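Side-chain contacts in annexin A8 (Homo sapiens, PDB 1W3W), which acts as an anticoagulant by indirectly inhibiting the thromboplastin-specific complex, and binds phospholipid in a calcium-dependent way: residues Y263-G268 / D273-R278; R278-R283 / L320-S325; L178-A183 / F217-K222. One frame throughout, in Å; residues are numbered along the deposited sequence.

Contact 1: Y263-G268 / D273-R278; sequences YYAMKG and DGTLIR. With CA (calcium ion), chain B.
Ala265 and Met266 meet Thr275 and Leu276 by van der Waals contact, with no hydrogen bond between the segments. The methyl of Ala265 points toward the second helix: its CB lies 4.0 Å from Thr275 CG2 and 4.1 Å from Leu276 N. Ala265 CA and Leu276 CA are 6.0 Å apart. Beside this methyl the Met266 side chain crosses that of Leu276 at about a right angle. SD lies 4.0 Å from Leu276 CD1, and the bend at chi3 (-68°) folds the terminal methyl CE to the same distance.

The polar groups work elsewhere. Met266 O and Gly268 O each bind the calcium ion at 2.4 Å, and Gly270 O, Asp310 OD2 and a water join them. This is the calcium site of the annexin repeat: the interhelical loop gives carbonyl oxygens and an acidic side chain from farther along the chain, Asp310, completes the protein ligands. Met266 thus sends its carbonyl to the metal and its side chain into the core. Tyr263 O takes N-H groups from both Met266 and Lys267.

Around the pair, helix 303-310 packs on Met266 through Leu303, Met306 and Ile307, while helix 313-323 meets Leu276 with Tyr315 and Leu319.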
ATOM      1  N   TYR A 263      -7.434   6.301   7.639  1.00 18.76           N
ATOM      2  CA  TYR A 263      -8.041   7.444   8.332  1.00 20.14           C
ATOM      3  C   TYR A 263      -7.931   8.735   7.535  1.00 21.33           C
ATOM      4  O   TYR A 263      -8.914   9.467   7.384  1.00 21.46           O
ATOM      5  CB  TYR A 263      -7.389   7.632   9.704  1.00 20.41           C
ATOM      6  CG  TYR A 263      -7.938   8.795  10.515  1.00 22.34           C
ATOM      7  CD1 TYR A 263      -9.177   8.707  11.149  1.00 23.72           C
ATOM      8  CD2 TYR A 263      -7.208   9.984  10.645  1.00 23.46           C
ATOM      9  CE1 TYR A 263      -9.680   9.774  11.892  1.00 26.17           C
ATOM     10  CE2 TYR A 263      -7.702  11.055  11.394  1.00 25.85           C
ATOM     11  CZ  TYR A 263      -8.941  10.935  12.011  1.00 26.24           C
ATOM     12  OH  TYR A 263      -9.432  11.981  12.743  1.00 29.31           O
ATOM     13  N   TYR A 264      -6.744   9.023   7.010  1.00 22.52           N
ATOM     14  CA  TYR A 264      -6.549  10.272   6.293  1.00 24.04           C
ATOM     15  C   TYR A 264      -7.095  10.241   4.870  1.00 24.27           C
ATOM     16  O   TYR A 264      -7.370  11.284   4.304  1.00 23.95           O
ATOM     17  CB  TYR A 264      -5.092  10.732   6.349  1.00 25.23           C
ATOM     18  CG  TYR A 264      -4.748  11.362   7.691  1.00 28.25           C
ATOM     19  CD1 TYR A 264      -3.897  10.722   8.591  1.00 31.33           C
ATOM     20  CD2 TYR A 264      -5.310  12.584   8.077  1.00 32.21           C
ATOM     21  CE1 TYR A 264      -3.586  11.292   9.832  1.00 33.74           C
ATOM     22  CE2 TYR A 264      -5.012  13.156   9.320  1.00 34.03           C
ATOM     23  CZ  TYR A 264      -4.145  12.501  10.189  1.00 34.36           C
ATOM     24  OH  TYR A 264      -3.844  13.049  11.420  1.00 37.45           O
ATOM     25  N   ALA A 265      -7.322   9.050   4.324  1.00 24.70           N
ATOM     26  CA  ALA A 265      -8.068   8.904   3.078  1.00 25.28           C
ATOM     27  C   ALA A 265      -9.522   9.374   3.223  1.00 26.05           C
ATOM     28  O   ALA A 265     -10.140   9.755   2.243  1.00 25.38           O
ATOM     29  CB  ALA A 265      -8.057   7.459   2.623  1.00 25.45           C
ATOM     30  N   MET A 266     -10.060   9.308   4.438  1.00 27.03           N
ATOM     31  CA  MET A 266     -11.466   9.607   4.699  1.00 28.45           C
ATOM     32  C   MET A 266     -11.702  10.913   5.454  1.00 30.25           C
ATOM     33  O   MET A 266     -12.745  11.535   5.277  1.00 31.44           O
ATOM     34  CB  MET A 266     -12.119   8.433   5.441  1.00 27.65           C
ATOM     35  CG  MET A 266     -12.422   7.266   4.508  1.00 27.82           C
ATOM     36  SD  MET A 266     -13.150   5.828   5.283  1.00 25.31           S
ATOM     37  CE  MET A 266     -11.840   5.246   6.254  1.00 25.45           C
ATOM     38  N   LYS A 267     -10.744  11.341   6.266  1.00 32.44           N
ATOM     39  CA  LYS A 267     -10.914  12.517   7.133  1.00 34.08           C
ATOM     40  C   LYS A 267     -11.158  13.781   6.316  1.00 34.67           C
ATOM     41  O   LYS A 267     -10.576  13.961   5.251  1.00 35.00           O
ATOM     42  CB  LYS A 267      -9.680  12.699   8.033  1.00 34.61           C
ATOM     43  CG  LYS A 267      -9.572  14.055   8.764  1.00 37.30           C
ATOM     44  CD  LYS A 267      -9.905  13.956  10.247  1.00 40.69           C
ATOM     45  CE  LYS A 267     -11.412  13.825  10.511  1.00 42.30           C
ATOM     46  NZ  LYS A 267     -12.015  15.103  11.024  1.00 43.64           N
ATOM     47  N   GLY A 268     -12.033  14.653   6.817  1.00 35.70           N
ATOM     48  CA  GLY A 268     -12.314  15.917   6.146  1.00 36.05           C
ATOM     49  C   GLY A 268     -13.144  15.759   4.886  1.00 36.35           C
ATOM     50  O   GLY A 268     -13.776  14.718   4.669  1.00 36.95           O
ATOM     51  N   ASP A 273     -10.484   7.912  -2.644  1.00 20.88           N
ATOM     52  CA  ASP A 273     -10.981   6.574  -2.870  1.00 19.55           C
ATOM     53  C   ASP A 273      -9.892   5.635  -3.364  1.00 18.50           C
ATOM     54  O   ASP A 273      -9.901   4.480  -3.015  1.00 17.17           O
ATOM     55  CB  ASP A 273     -12.151   6.587  -3.854  1.00 19.26           C
ATOM     56  CG  ASP A 273     -13.353   7.264  -3.284  1.00 19.16           C
ATOM     57  OD1 ASP A 273     -13.983   6.725  -2.343  1.00 18.34           O
ATOM     58  OD2 ASP A 273     -13.721   8.371  -3.698  1.00 21.43           O
ATOM     59  N   GLY A 274      -8.969   6.136  -4.181  1.00 17.97           N
ATOM     60  CA  GLY A 274      -7.843   5.333  -4.654  1.00 17.37           C
ATOM     61  C   GLY A 274      -7.052   4.735  -3.501  1.00 17.24           C
ATOM     62  O   GLY A 274      -6.716   3.548  -3.513  1.00 17.04           O
ATOM     63  N   THR A 275      -6.790   5.558  -2.492  1.00 16.22           N
ATOM     64  CA  THR A 275      -6.047   5.154  -1.306  1.00 16.08           C
ATOM     65  C   THR A 275      -6.817   4.201  -0.404  1.00 15.41           C
ATOM     66  O   THR A 275      -6.246   3.253   0.144  1.00 14.67           O
ATOM     67  CB  THR A 275      -5.648   6.417  -0.521  1.00 16.27           C
ATOM     68  OG1 THR A 275      -4.754   7.175  -1.327  1.00 18.22           O
ATOM     69  CG2 THR A 275      -4.832   6.089   0.710  1.00 16.37           C
ATOM     70  N   LEU A 276      -8.106   4.462  -0.244  1.00 14.35           N
ATOM     71  CA  LEU A 276      -8.996   3.565   0.485  1.00 14.52           C
ATOM     72  C   LEU A 276      -9.039   2.173  -0.160  1.00 13.35           C
ATOM     73  O   LEU A 276      -8.844   1.160   0.499  1.00 12.43           O
ATOM     74  CB  LEU A 276     -10.396   4.187   0.528  1.00 15.05           C
ATOM     75  CG  LEU A 276     -11.514   3.515   1.318  1.00 17.42           C
ATOM     76  CD1 LEU A 276     -11.173   3.365   2.791  1.00 19.58           C
ATOM     77  CD2 LEU A 276     -12.769   4.362   1.156  1.00 19.06           C
ATOM     78  N   ILE A 277      -9.282   2.132  -1.462  1.00 13.08           N
ATOM     79  CA  ILE A 277      -9.361   0.879  -2.196  1.00 12.88           C
ATOM     80  C   ILE A 277      -8.059   0.100  -2.096  1.00 13.07           C
ATOM     81  O   ILE A 277      -8.057  -1.072  -1.730  1.00 12.66           O
ATOM     82  CB  ILE A 277      -9.733   1.153  -3.670  1.00 13.53           C
ATOM     83  CG1 ILE A 277     -11.220   1.561  -3.765  1.00 14.38           C
ATOM     84  CG2 ILE A 277      -9.399  -0.056  -4.545  1.00 13.56           C
ATOM     85  CD1 ILE A 277     -11.627   2.184  -5.087  1.00 15.30           C
ATOM     86  N   ARG A 278      -6.945   0.755  -2.406  1.00 13.10           N
ATOM     87  CA  ARG A 278      -5.655   0.084  -2.501  1.00 13.04           C
ATOM     88  C   ARG A 278      -5.221  -0.539  -1.187  1.00 12.86           C
ATOM     89  O   ARG A 278      -4.730  -1.668  -1.151  1.00 12.83           O
ATOM     90  CB  ARG A 278      -4.585   1.069  -2.990  1.00 13.31           C
ATOM     91  CG  ARG A 278      -3.217   0.447  -3.233  1.00 13.88           C
ATOM     92  CD  ARG A 278      -2.186   1.433  -3.797  1.00 14.37           C
ATOM     93  NE  ARG A 278      -2.118   2.622  -2.959  1.00 13.45           N
ATOM     94  CZ  ARG A 278      -2.652   3.812  -3.244  1.00 14.39           C
ATOM     95  NH1 ARG A 278      -3.304   4.034  -4.363  1.00 16.06           N
ATOM     96  NH2 ARG A 278      -2.544   4.793  -2.373  1.00 15.31           N
TER
HETATM   97 CA    CA B1328     -14.492  12.511   3.976  0.50 24.41          CA
HETATM   98  O   HOH W   1     -15.305  12.990   6.188  1.00 41.21           O

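Contact 2: R278-R283 / L320-S325; sequences RNIVSR and LSLVGS
This is a small, purely apolar helix-to-helix contact in which Ile280, on helix 273-283, fits against Leu322 and Val323 in the last turn of helix 313-323. Both branches of Ile280 are used. The Ile280 CG2 methyl is 4.1 Å from Leu322 CD1, where the two side chains cross obliquely, whereas its CD1 end is 4.1 Å from Val323 CG2 and meets that side chain at about a right angle. The first torsion separates these tasks: with CG1 anti to the carbonyl carbon (chi1 -75°), the long arm runs to Val323 while CG2 is left to face Leu322. No hydrogen bond spans the segments, and the closest CA atoms, those of Ile280 and Val323, are 7.6 Å apart.

Both helices belong to the fourth annexin repeat, a five-helix unit in which four helices form a bundle and the third lies across its end. Ile280 also touches Ile307 of helix 303-310, another member of that bundle. Leu86 and Leu90 of helix 81-91 pack on both Val281 and Leu322, so the first repeat closes over this edge.

Polar groups on the flanks are dealt with separately. Arg278 O takes two bonds from Ser282, one from N at 2.9 Å and one from OG at 2.7 Å, which arrive from opposite faces of the carbonyl plane; the hydroxyl is tilted 30° from it. Arg278 itself reaches into the second repeat, with salt bridges to Glu118 and Glu101. At the far end, Gly324 leaves the helix with positive phi, and Lys292 NZ bonds to the carbonyl oxygens of Val323 and Ser325.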
ATOM      1  N   ARG A 278      -6.945   0.755  -2.406  1.00 13.10           N
ATOM      2  CA  ARG A 278      -5.655   0.084  -2.501  1.00 13.04           C
ATOM      3  C   ARG A 278      -5.221  -0.539  -1.187  1.00 12.86           C
ATOM      4  O   ARG A 278      -4.730  -1.668  -1.151  1.00 12.83           O
ATOM      5  CB  ARG A 278      -4.585   1.069  -2.990  1.00 13.31           C
ATOM      6  CG  ARG A 278      -3.217   0.447  -3.233  1.00 13.88           C
ATOM      7  CD  ARG A 278      -2.186   1.433  -3.797  1.00 14.37           C
ATOM      8  NE  ARG A 278      -2.118   2.622  -2.959  1.00 13.45           N
ATOM      9  CZ  ARG A 278      -2.652   3.812  -3.244  1.00 14.39           C
ATOM     10  NH1 ARG A 278      -3.304   4.034  -4.363  1.00 16.06           N
ATOM     11  NH2 ARG A 278      -2.544   4.793  -2.373  1.00 15.31           N
ATOM     12  N   ASN A 279      -5.408   0.188  -0.100  1.00 12.93           N
ATOM     13  CA  ASN A 279      -4.990  -0.306   1.196  1.00 13.21           C
ATOM     14  C   ASN A 279      -5.872  -1.411   1.738  1.00 13.71           C
ATOM     15  O   ASN A 279      -5.359  -2.375   2.309  1.00 13.79           O
ATOM     16  CB  ASN A 279      -4.826   0.862   2.162  1.00 13.60           C
ATOM     17  CG  ASN A 279      -3.596   1.660   1.844  1.00 13.62           C
ATOM     18  OD1 ASN A 279      -3.654   2.709   1.191  1.00 16.87           O
ATOM     19  ND2 ASN A 279      -2.463   1.134   2.232  1.00 13.14           N
ATOM     20  N   ILE A 280      -7.187  -1.307   1.535  1.00 13.95           N
ATOM     21  CA  ILE A 280      -8.089  -2.372   1.963  1.00 14.69           C
ATOM     22  C   ILE A 280      -7.846  -3.631   1.130  1.00 14.09           C
ATOM     23  O   ILE A 280      -7.740  -4.723   1.676  1.00 14.31           O
ATOM     24  CB  ILE A 280      -9.574  -1.920   1.914  1.00 14.96           C
ATOM     25  CG1 ILE A 280      -9.836  -0.992   3.107  1.00 17.37           C
ATOM     26  CG2 ILE A 280     -10.516  -3.123   1.953  1.00 15.30           C
ATOM     27  CD1 ILE A 280     -11.230  -0.499   3.224  1.00 20.50           C
ATOM     28  N   VAL A 281      -7.738  -3.468  -0.182  1.00 13.01           N
ATOM     29  CA  VAL A 281      -7.570  -4.604  -1.059  1.00 12.91           C
ATOM     30  C   VAL A 281      -6.230  -5.303  -0.828  1.00 12.52           C
ATOM     31  O   VAL A 281      -6.201  -6.518  -0.684  1.00 12.71           O
ATOM     32  CB  VAL A 281      -7.731  -4.208  -2.530  1.00 12.85           C
ATOM     33  CG1 VAL A 281      -7.271  -5.339  -3.450  1.00 12.82           C
ATOM     34  CG2 VAL A 281      -9.197  -3.849  -2.816  1.00 13.04           C
ATOM     35  N   SER A 282      -5.142  -4.536  -0.799  1.00 11.99           N
ATOM     36  CA  SER A 282      -3.783  -5.108  -0.731  1.00 12.08           C
ATOM     37  C   SER A 282      -3.459  -5.684   0.655  1.00 12.05           C
ATOM     38  O   SER A 282      -2.647  -6.597   0.764  1.00 11.91           O
ATOM     39  CB  SER A 282      -2.719  -4.099  -1.204  1.00 11.40           C
ATOM     40  OG  SER A 282      -2.521  -3.028  -0.301  1.00 12.83           O
ATOM     41  N   ARG A 283      -4.132  -5.202   1.703  1.00 11.87           N
ATOM     42  CA  ARG A 283      -3.904  -5.737   3.051  1.00 12.24           C
ATOM     43  C   ARG A 283      -4.955  -6.759   3.502  1.00 12.47           C
ATOM     44  O   ARG A 283      -4.813  -7.349   4.558  1.00 13.31           O
ATOM     45  CB  ARG A 283      -3.794  -4.599   4.059  1.00 12.37           C
ATOM     46  CG  ARG A 283      -2.732  -3.552   3.690  1.00 12.91           C
ATOM     47  CD  ARG A 283      -1.374  -4.146   3.382  1.00 15.77           C
ATOM     48  NE  ARG A 283      -0.779  -4.722   4.581  1.00 17.80           N
ATOM     49  CZ  ARG A 283       0.473  -5.152   4.669  1.00 19.62           C
ATOM     50  NH1 ARG A 283       1.275  -5.119   3.624  1.00 20.33           N
ATOM     51  NH2 ARG A 283       0.928  -5.604   5.827  1.00 20.73           N
ATOM     52  N   LEU A 320     -17.612  -2.867   2.831  1.00 16.67           N
ATOM     53  CA  LEU A 320     -18.005  -3.408   4.130  1.00 17.27           C
ATOM     54  C   LEU A 320     -17.978  -4.929   4.132  1.00 17.42           C
ATOM     55  O   LEU A 320     -17.640  -5.523   5.133  1.00 17.73           O
ATOM     56  CB  LEU A 320     -19.397  -2.876   4.541  1.00 17.44           C
ATOM     57  CG  LEU A 320     -19.486  -1.375   4.842  1.00 17.85           C
ATOM     58  CD1 LEU A 320     -20.951  -0.941   5.104  1.00 19.73           C
ATOM     59  CD2 LEU A 320     -18.628  -1.016   6.047  1.00 19.39           C
ATOM     60  N   SER A 321     -18.311  -5.558   3.005  1.00 18.30           N
ATOM     61  CA  SER A 321     -18.257  -7.017   2.877  1.00 18.58           C
ATOM     62  C   SER A 321     -16.816  -7.508   3.031  1.00 18.94           C
ATOM     63  O   SER A 321     -16.561  -8.503   3.707  1.00 17.63           O
ATOM     64  CB  SER A 321     -18.858  -7.455   1.544  1.00 19.03           C
ATOM     65  OG  SER A 321     -18.927  -8.863   1.432  1.00 20.27           O
ATOM     66  N   LEU A 322     -15.872  -6.770   2.442  1.00 19.30           N
ATOM     67  CA  LEU A 322     -14.445  -7.083   2.531  1.00 19.71           C
ATOM     68  C   LEU A 322     -13.902  -6.910   3.936  1.00 19.73           C
ATOM     69  O   LEU A 322     -13.166  -7.749   4.430  1.00 20.20           O
ATOM     70  CB  LEU A 322     -13.646  -6.151   1.616  1.00 19.90           C
ATOM     71  CG  LEU A 322     -13.432  -6.585   0.182  1.00 21.18           C
ATOM     72  CD1 LEU A 322     -12.784  -5.430  -0.563  1.00 21.39           C
ATOM     73  CD2 LEU A 322     -12.568  -7.844   0.112  1.00 22.54           C
ATOM     74  N   VAL A 323     -14.267  -5.805   4.575  1.00 19.69           N
ATOM     75  CA  VAL A 323     -13.801  -5.490   5.920  1.00 19.46           C
ATOM     76  C   VAL A 323     -14.330  -6.515   6.925  1.00 19.66           C
ATOM     77  O   VAL A 323     -13.633  -6.885   7.859  1.00 19.10           O
ATOM     78  CB  VAL A 323     -14.209  -4.050   6.324  1.00 19.36           C
ATOM     79  CG1 VAL A 323     -13.887  -3.770   7.786  1.00 19.71           C
ATOM     80  CG2 VAL A 323     -13.499  -3.024   5.433  1.00 19.44           C
ATOM     81  N   GLY A 324     -15.563  -6.967   6.723  1.00 20.39           N
ATOM     82  CA  GLY A 324     -16.193  -7.937   7.602  1.00 21.03           C
ATOM     83  C   GLY A 324     -16.669  -7.340   8.917  1.00 21.31           C
ATOM     84  O   GLY A 324     -16.706  -6.119   9.095  1.00 21.16           O
ATOM     85  N   SER A 325     -17.035  -8.211   9.848  1.00 21.78           N
ATOM     86  CA  SER A 325     -17.560  -7.762  11.135  1.00 22.51           C
ATOM     87  C   SER A 325     -16.583  -6.800  11.829  1.00 22.03           C
ATOM     88  O   SER A 325     -15.395  -7.058  11.916  1.00 21.70           O
ATOM     89  CB  SER A 325     -17.892  -8.950  12.049  1.00 23.16           C
ATOM     90  OG  SER A 325     -18.578  -8.480  13.206  1.00 24.80           O
TER

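Contact 3: L178-A183 / F217-K222; sequences LALQDA and FEEYEK
Asp182 OD1 is gripped by Arg208 NE in a salt bridge and by His212 NE2 in a hydrogen bond, and right beside it in sequence Ala183 makes the close approach to Glu219 and Tyr220. As His212 sits on helix 210-224, that bond ties together the same two helices. Between the segments themselves there is no hydrogen bond. Ala183 CB sits 3.6 Å from the backbone N of Tyr220 and also touches Glu219 CB at 3.7 Å, with Ala183 CA and Tyr220 CA only 4.7 Å apart. The small methyl is consistent with an approach this near; the axes of the two short segments pass 8.4 Å apart at 54°.

Nearer the surface, Leu180 and Glu219 cross at about a right angle. The glutamate chain bends at chi2 (-58°), which brings OE2 within 3.6 Å of Leu180 CD1, a van der Waals touch. Tyr220 presents a ring edge: Ala183 O lies near the ring plane, 3.8 Å from Tyr220 CD1, and the phenol OH bonds to Ser231 OG.

In the third annexin repeat the pair joins the first helix, 176-191, to the third, 210-224; Ile228 of helix 228-235 packs against Tyr220, and helix 198-207 places Ile204 against Asp182.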
ATOM      1  N   LEU A 178      27.665   1.073  15.695  1.00 17.55           N
ATOM      2  CA  LEU A 178      27.195   1.636  14.444  1.00 18.14           C
ATOM      3  C   LEU A 178      25.867   2.364  14.660  1.00 17.72           C
ATOM      4  O   LEU A 178      25.631   3.401  14.056  1.00 17.23           O
ATOM      5  CB  LEU A 178      27.070   0.544  13.379  1.00 18.75           C
ATOM      6  CG  LEU A 178      26.599   0.986  11.991  1.00 20.75           C
ATOM      7  CD1 LEU A 178      27.664   1.798  11.293  1.00 22.13           C
ATOM      8  CD2 LEU A 178      26.241  -0.239  11.153  1.00 24.16           C
ATOM      9  N   ALA A 179      25.028   1.840  15.547  1.00 17.44           N
ATOM     10  CA  ALA A 179      23.756   2.480  15.870  1.00 17.63           C
ATOM     11  C   ALA A 179      23.998   3.854  16.473  1.00 17.67           C
ATOM     12  O   ALA A 179      23.327   4.819  16.116  1.00 18.06           O
ATOM     13  CB  ALA A 179      22.945   1.607  16.842  1.00 17.79           C
ATOM     14  N   LEU A 180      24.972   3.946  17.372  1.00 17.77           N
ATOM     15  CA  LEU A 180      25.343   5.216  17.984  1.00 18.32           C
ATOM     16  C   LEU A 180      25.922   6.193  16.969  1.00 18.02           C
ATOM     17  O   LEU A 180      25.580   7.380  16.984  1.00 16.80           O
ATOM     18  CB  LEU A 180      26.331   5.009  19.146  1.00 18.91           C
ATOM     19  CG  LEU A 180      26.656   6.264  19.962  1.00 21.62           C
ATOM     20  CD1 LEU A 180      25.402   6.816  20.647  1.00 24.09           C
ATOM     21  CD2 LEU A 180      27.746   6.007  20.991  1.00 24.27           C
ATOM     22  N   GLN A 181      26.786   5.695  16.084  1.00 17.90           N
ATOM     23  CA  GLN A 181      27.339   6.519  15.018  1.00 18.37           C
ATOM     24  C   GLN A 181      26.251   7.023  14.058  1.00 17.33           C
ATOM     25  O   GLN A 181      26.273   8.176  13.650  1.00 17.68           O
ATOM     26  CB  GLN A 181      28.421   5.776  14.231  1.00 19.13           C
ATOM     27  CG  GLN A 181      29.242   6.711  13.328  1.00 23.16           C
ATOM     28  CD  GLN A 181      29.878   7.896  14.106  1.00 27.45           C
ATOM     29  OE1 GLN A 181      30.614   7.679  15.074  1.00 29.52           O
ATOM     30  NE2 GLN A 181      29.586   9.138  13.679  1.00 28.65           N
ATOM     31  N   ASP A 182      25.321   6.157  13.693  1.00 16.40           N
ATOM     32  CA  ASP A 182      24.195   6.561  12.865  1.00 16.43           C
ATOM     33  C   ASP A 182      23.382   7.664  13.545  1.00 16.21           C
ATOM     34  O   ASP A 182      23.026   8.633  12.896  1.00 16.94           O
ATOM     35  CB  ASP A 182      23.296   5.370  12.541  1.00 16.09           C
ATOM     36  CG  ASP A 182      23.863   4.494  11.453  1.00 17.57           C
ATOM     37  OD1 ASP A 182      23.284   3.403  11.242  1.00 16.93           O
ATOM     38  OD2 ASP A 182      24.872   4.806  10.768  1.00 16.60           O
ATOM     39  N   ALA A 183      23.114   7.532  14.839  1.00 16.51           N
ATOM     40  CA  ALA A 183      22.348   8.537  15.567  1.00 17.49           C
ATOM     41  C   ALA A 183      23.124   9.859  15.675  1.00 19.11           C
ATOM     42  O   ALA A 183      22.559  10.942  15.525  1.00 19.07           O
ATOM     43  CB  ALA A 183      21.989   8.033  16.923  1.00 17.48           C
ATOM     44  N   PHE A 217      16.771   5.232  16.527  1.00 17.58           N
ATOM     45  CA  PHE A 217      15.789   6.226  16.952  1.00 18.61           C
ATOM     46  C   PHE A 217      15.858   6.451  18.449  1.00 19.51           C
ATOM     47  O   PHE A 217      15.748   7.579  18.906  1.00 19.97           O
ATOM     48  CB  PHE A 217      14.360   5.834  16.573  1.00 18.91           C
ATOM     49  CG  PHE A 217      14.121   5.690  15.103  1.00 18.78           C
ATOM     50  CD1 PHE A 217      14.973   6.252  14.158  1.00 19.43           C
ATOM     51  CD2 PHE A 217      13.008   5.008  14.663  1.00 20.56           C
ATOM     52  CE1 PHE A 217      14.723   6.115  12.812  1.00 20.36           C
ATOM     53  CE2 PHE A 217      12.766   4.866  13.317  1.00 20.88           C
ATOM     54  CZ  PHE A 217      13.631   5.400  12.398  1.00 21.14           C
ATOM     55  N   GLU A 218      16.034   5.377  19.210  1.00 20.84           N
ATOM     56  CA  GLU A 218      16.228   5.472  20.654  1.00 22.09           C
ATOM     57  C   GLU A 218      17.452   6.313  21.006  1.00 21.50           C
ATOM     58  O   GLU A 218      17.365   7.216  21.836  1.00 21.81           O
ATOM     59  CB  GLU A 218      16.432   4.084  21.265  1.00 22.95           C
ATOM     60  CG  GLU A 218      15.199   3.229  21.420  1.00 27.50           C
ATOM     61  CD  GLU A 218      15.541   1.908  22.102  1.00 32.99           C
ATOM     62  OE1 GLU A 218      15.812   1.922  23.327  1.00 37.94           O
ATOM     63  OE2 GLU A 218      15.588   0.868  21.408  1.00 36.95           O
ATOM     64  N   GLU A 219      18.596   5.992  20.394  1.00 20.92           N
ATOM     65  CA  GLU A 219      19.850   6.711  20.649  1.00 20.60           C
ATOM     66  C   GLU A 219      19.760   8.173  20.224  1.00 19.65           C
ATOM     67  O   GLU A 219      20.285   9.063  20.906  1.00 18.62           O
ATOM     68  CB  GLU A 219      21.037   6.049  19.925  1.00 20.99           C
ATOM     69  CG  GLU A 219      21.402   4.664  20.434  1.00 24.09           C
ATOM     70  CD  GLU A 219      21.732   4.662  21.919  1.00 28.95           C
ATOM     71  OE1 GLU A 219      21.160   3.832  22.643  1.00 34.63           O
ATOM     72  OE2 GLU A 219      22.543   5.503  22.364  1.00 31.35           O
ATOM     73  N   TYR A 220      19.101   8.413  19.094  1.00 18.92           N
ATOM     74  CA  TYR A 220      18.929   9.756  18.584  1.00 19.00           C
ATOM     75  C   TYR A 220      18.195  10.643  19.608  1.00 19.60           C
ATOM     76  O   TYR A 220      18.566  11.787  19.812  1.00 18.88           O
ATOM     77  CB  TYR A 220      18.175   9.744  17.259  1.00 18.82           C
ATOM     78  CG  TYR A 220      17.946  11.128  16.740  1.00 19.33           C
ATOM     79  CD1 TYR A 220      18.944  11.803  16.056  1.00 21.19           C
ATOM     80  CD2 TYR A 220      16.743  11.789  16.972  1.00 20.67           C
ATOM     81  CE1 TYR A 220      18.743  13.087  15.597  1.00 22.02           C
ATOM     82  CE2 TYR A 220      16.533  13.071  16.512  1.00 20.55           C
ATOM     83  CZ  TYR A 220      17.526  13.720  15.836  1.00 21.86           C
ATOM     84  OH  TYR A 220      17.316  14.994  15.369  1.00 22.59           O
ATOM     85  N   GLU A 221      17.169  10.096  20.247  1.00 20.39           N
ATOM     86  CA  GLU A 221      16.437  10.816  21.281  1.00 22.00           C
ATOM     87  C   GLU A 221      17.286  11.218  22.475  1.00 22.36           C
ATOM     88  O   GLU A 221      17.135  12.325  22.975  1.00 22.55           O
ATOM     89  CB  GLU A 221      15.248  10.001  21.775  1.00 22.46           C
ATOM     90  CG  GLU A 221      14.144   9.926  20.757  1.00 25.50           C
ATOM     91  CD  GLU A 221      12.846   9.364  21.322  1.00 29.09           C
ATOM     92  OE1 GLU A 221      11.930   9.147  20.513  1.00 31.00           O
ATOM     93  OE2 GLU A 221      12.749   9.149  22.554  1.00 30.75           O
ATOM     94  N   LYS A 222      18.162  10.323  22.932  1.00 23.13           N
ATOM     95  CA  LYS A 222      19.085  10.618  24.035  1.00 23.85           C
ATOM     96  C   LYS A 222      20.086  11.715  23.703  1.00 24.02           C
ATOM     97  O   LYS A 222      20.427  12.542  24.549  1.00 24.44           O
ATOM     98  CB  LYS A 222      19.877   9.367  24.422  1.00 24.10           C
ATOM     99  CG  LYS A 222      19.036   8.225  24.966  1.00 25.73           C
TER

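Contacts 1 and 2 are successive stations on one helix, 273-283. They share Arg278, and their centres are 12 Å apart within the fourth annexin repeat. Contact 1 holds two of the calcium ligands directly. Contact 2 is farther from the metal: the side chain of Ile280 is about 7 Å from that of Met266 and about 13 Å from the calcium ion. Contact 3 belongs to the third repeat and lies away from the calcium site, with its centre 34 Å from that of contact 1 and, across the middle of the molecule, 37 Å from that of contact 2. Its nearest atoms are about 18 and 17 Å from contacts 1 and 2 respectively, so it touches neither.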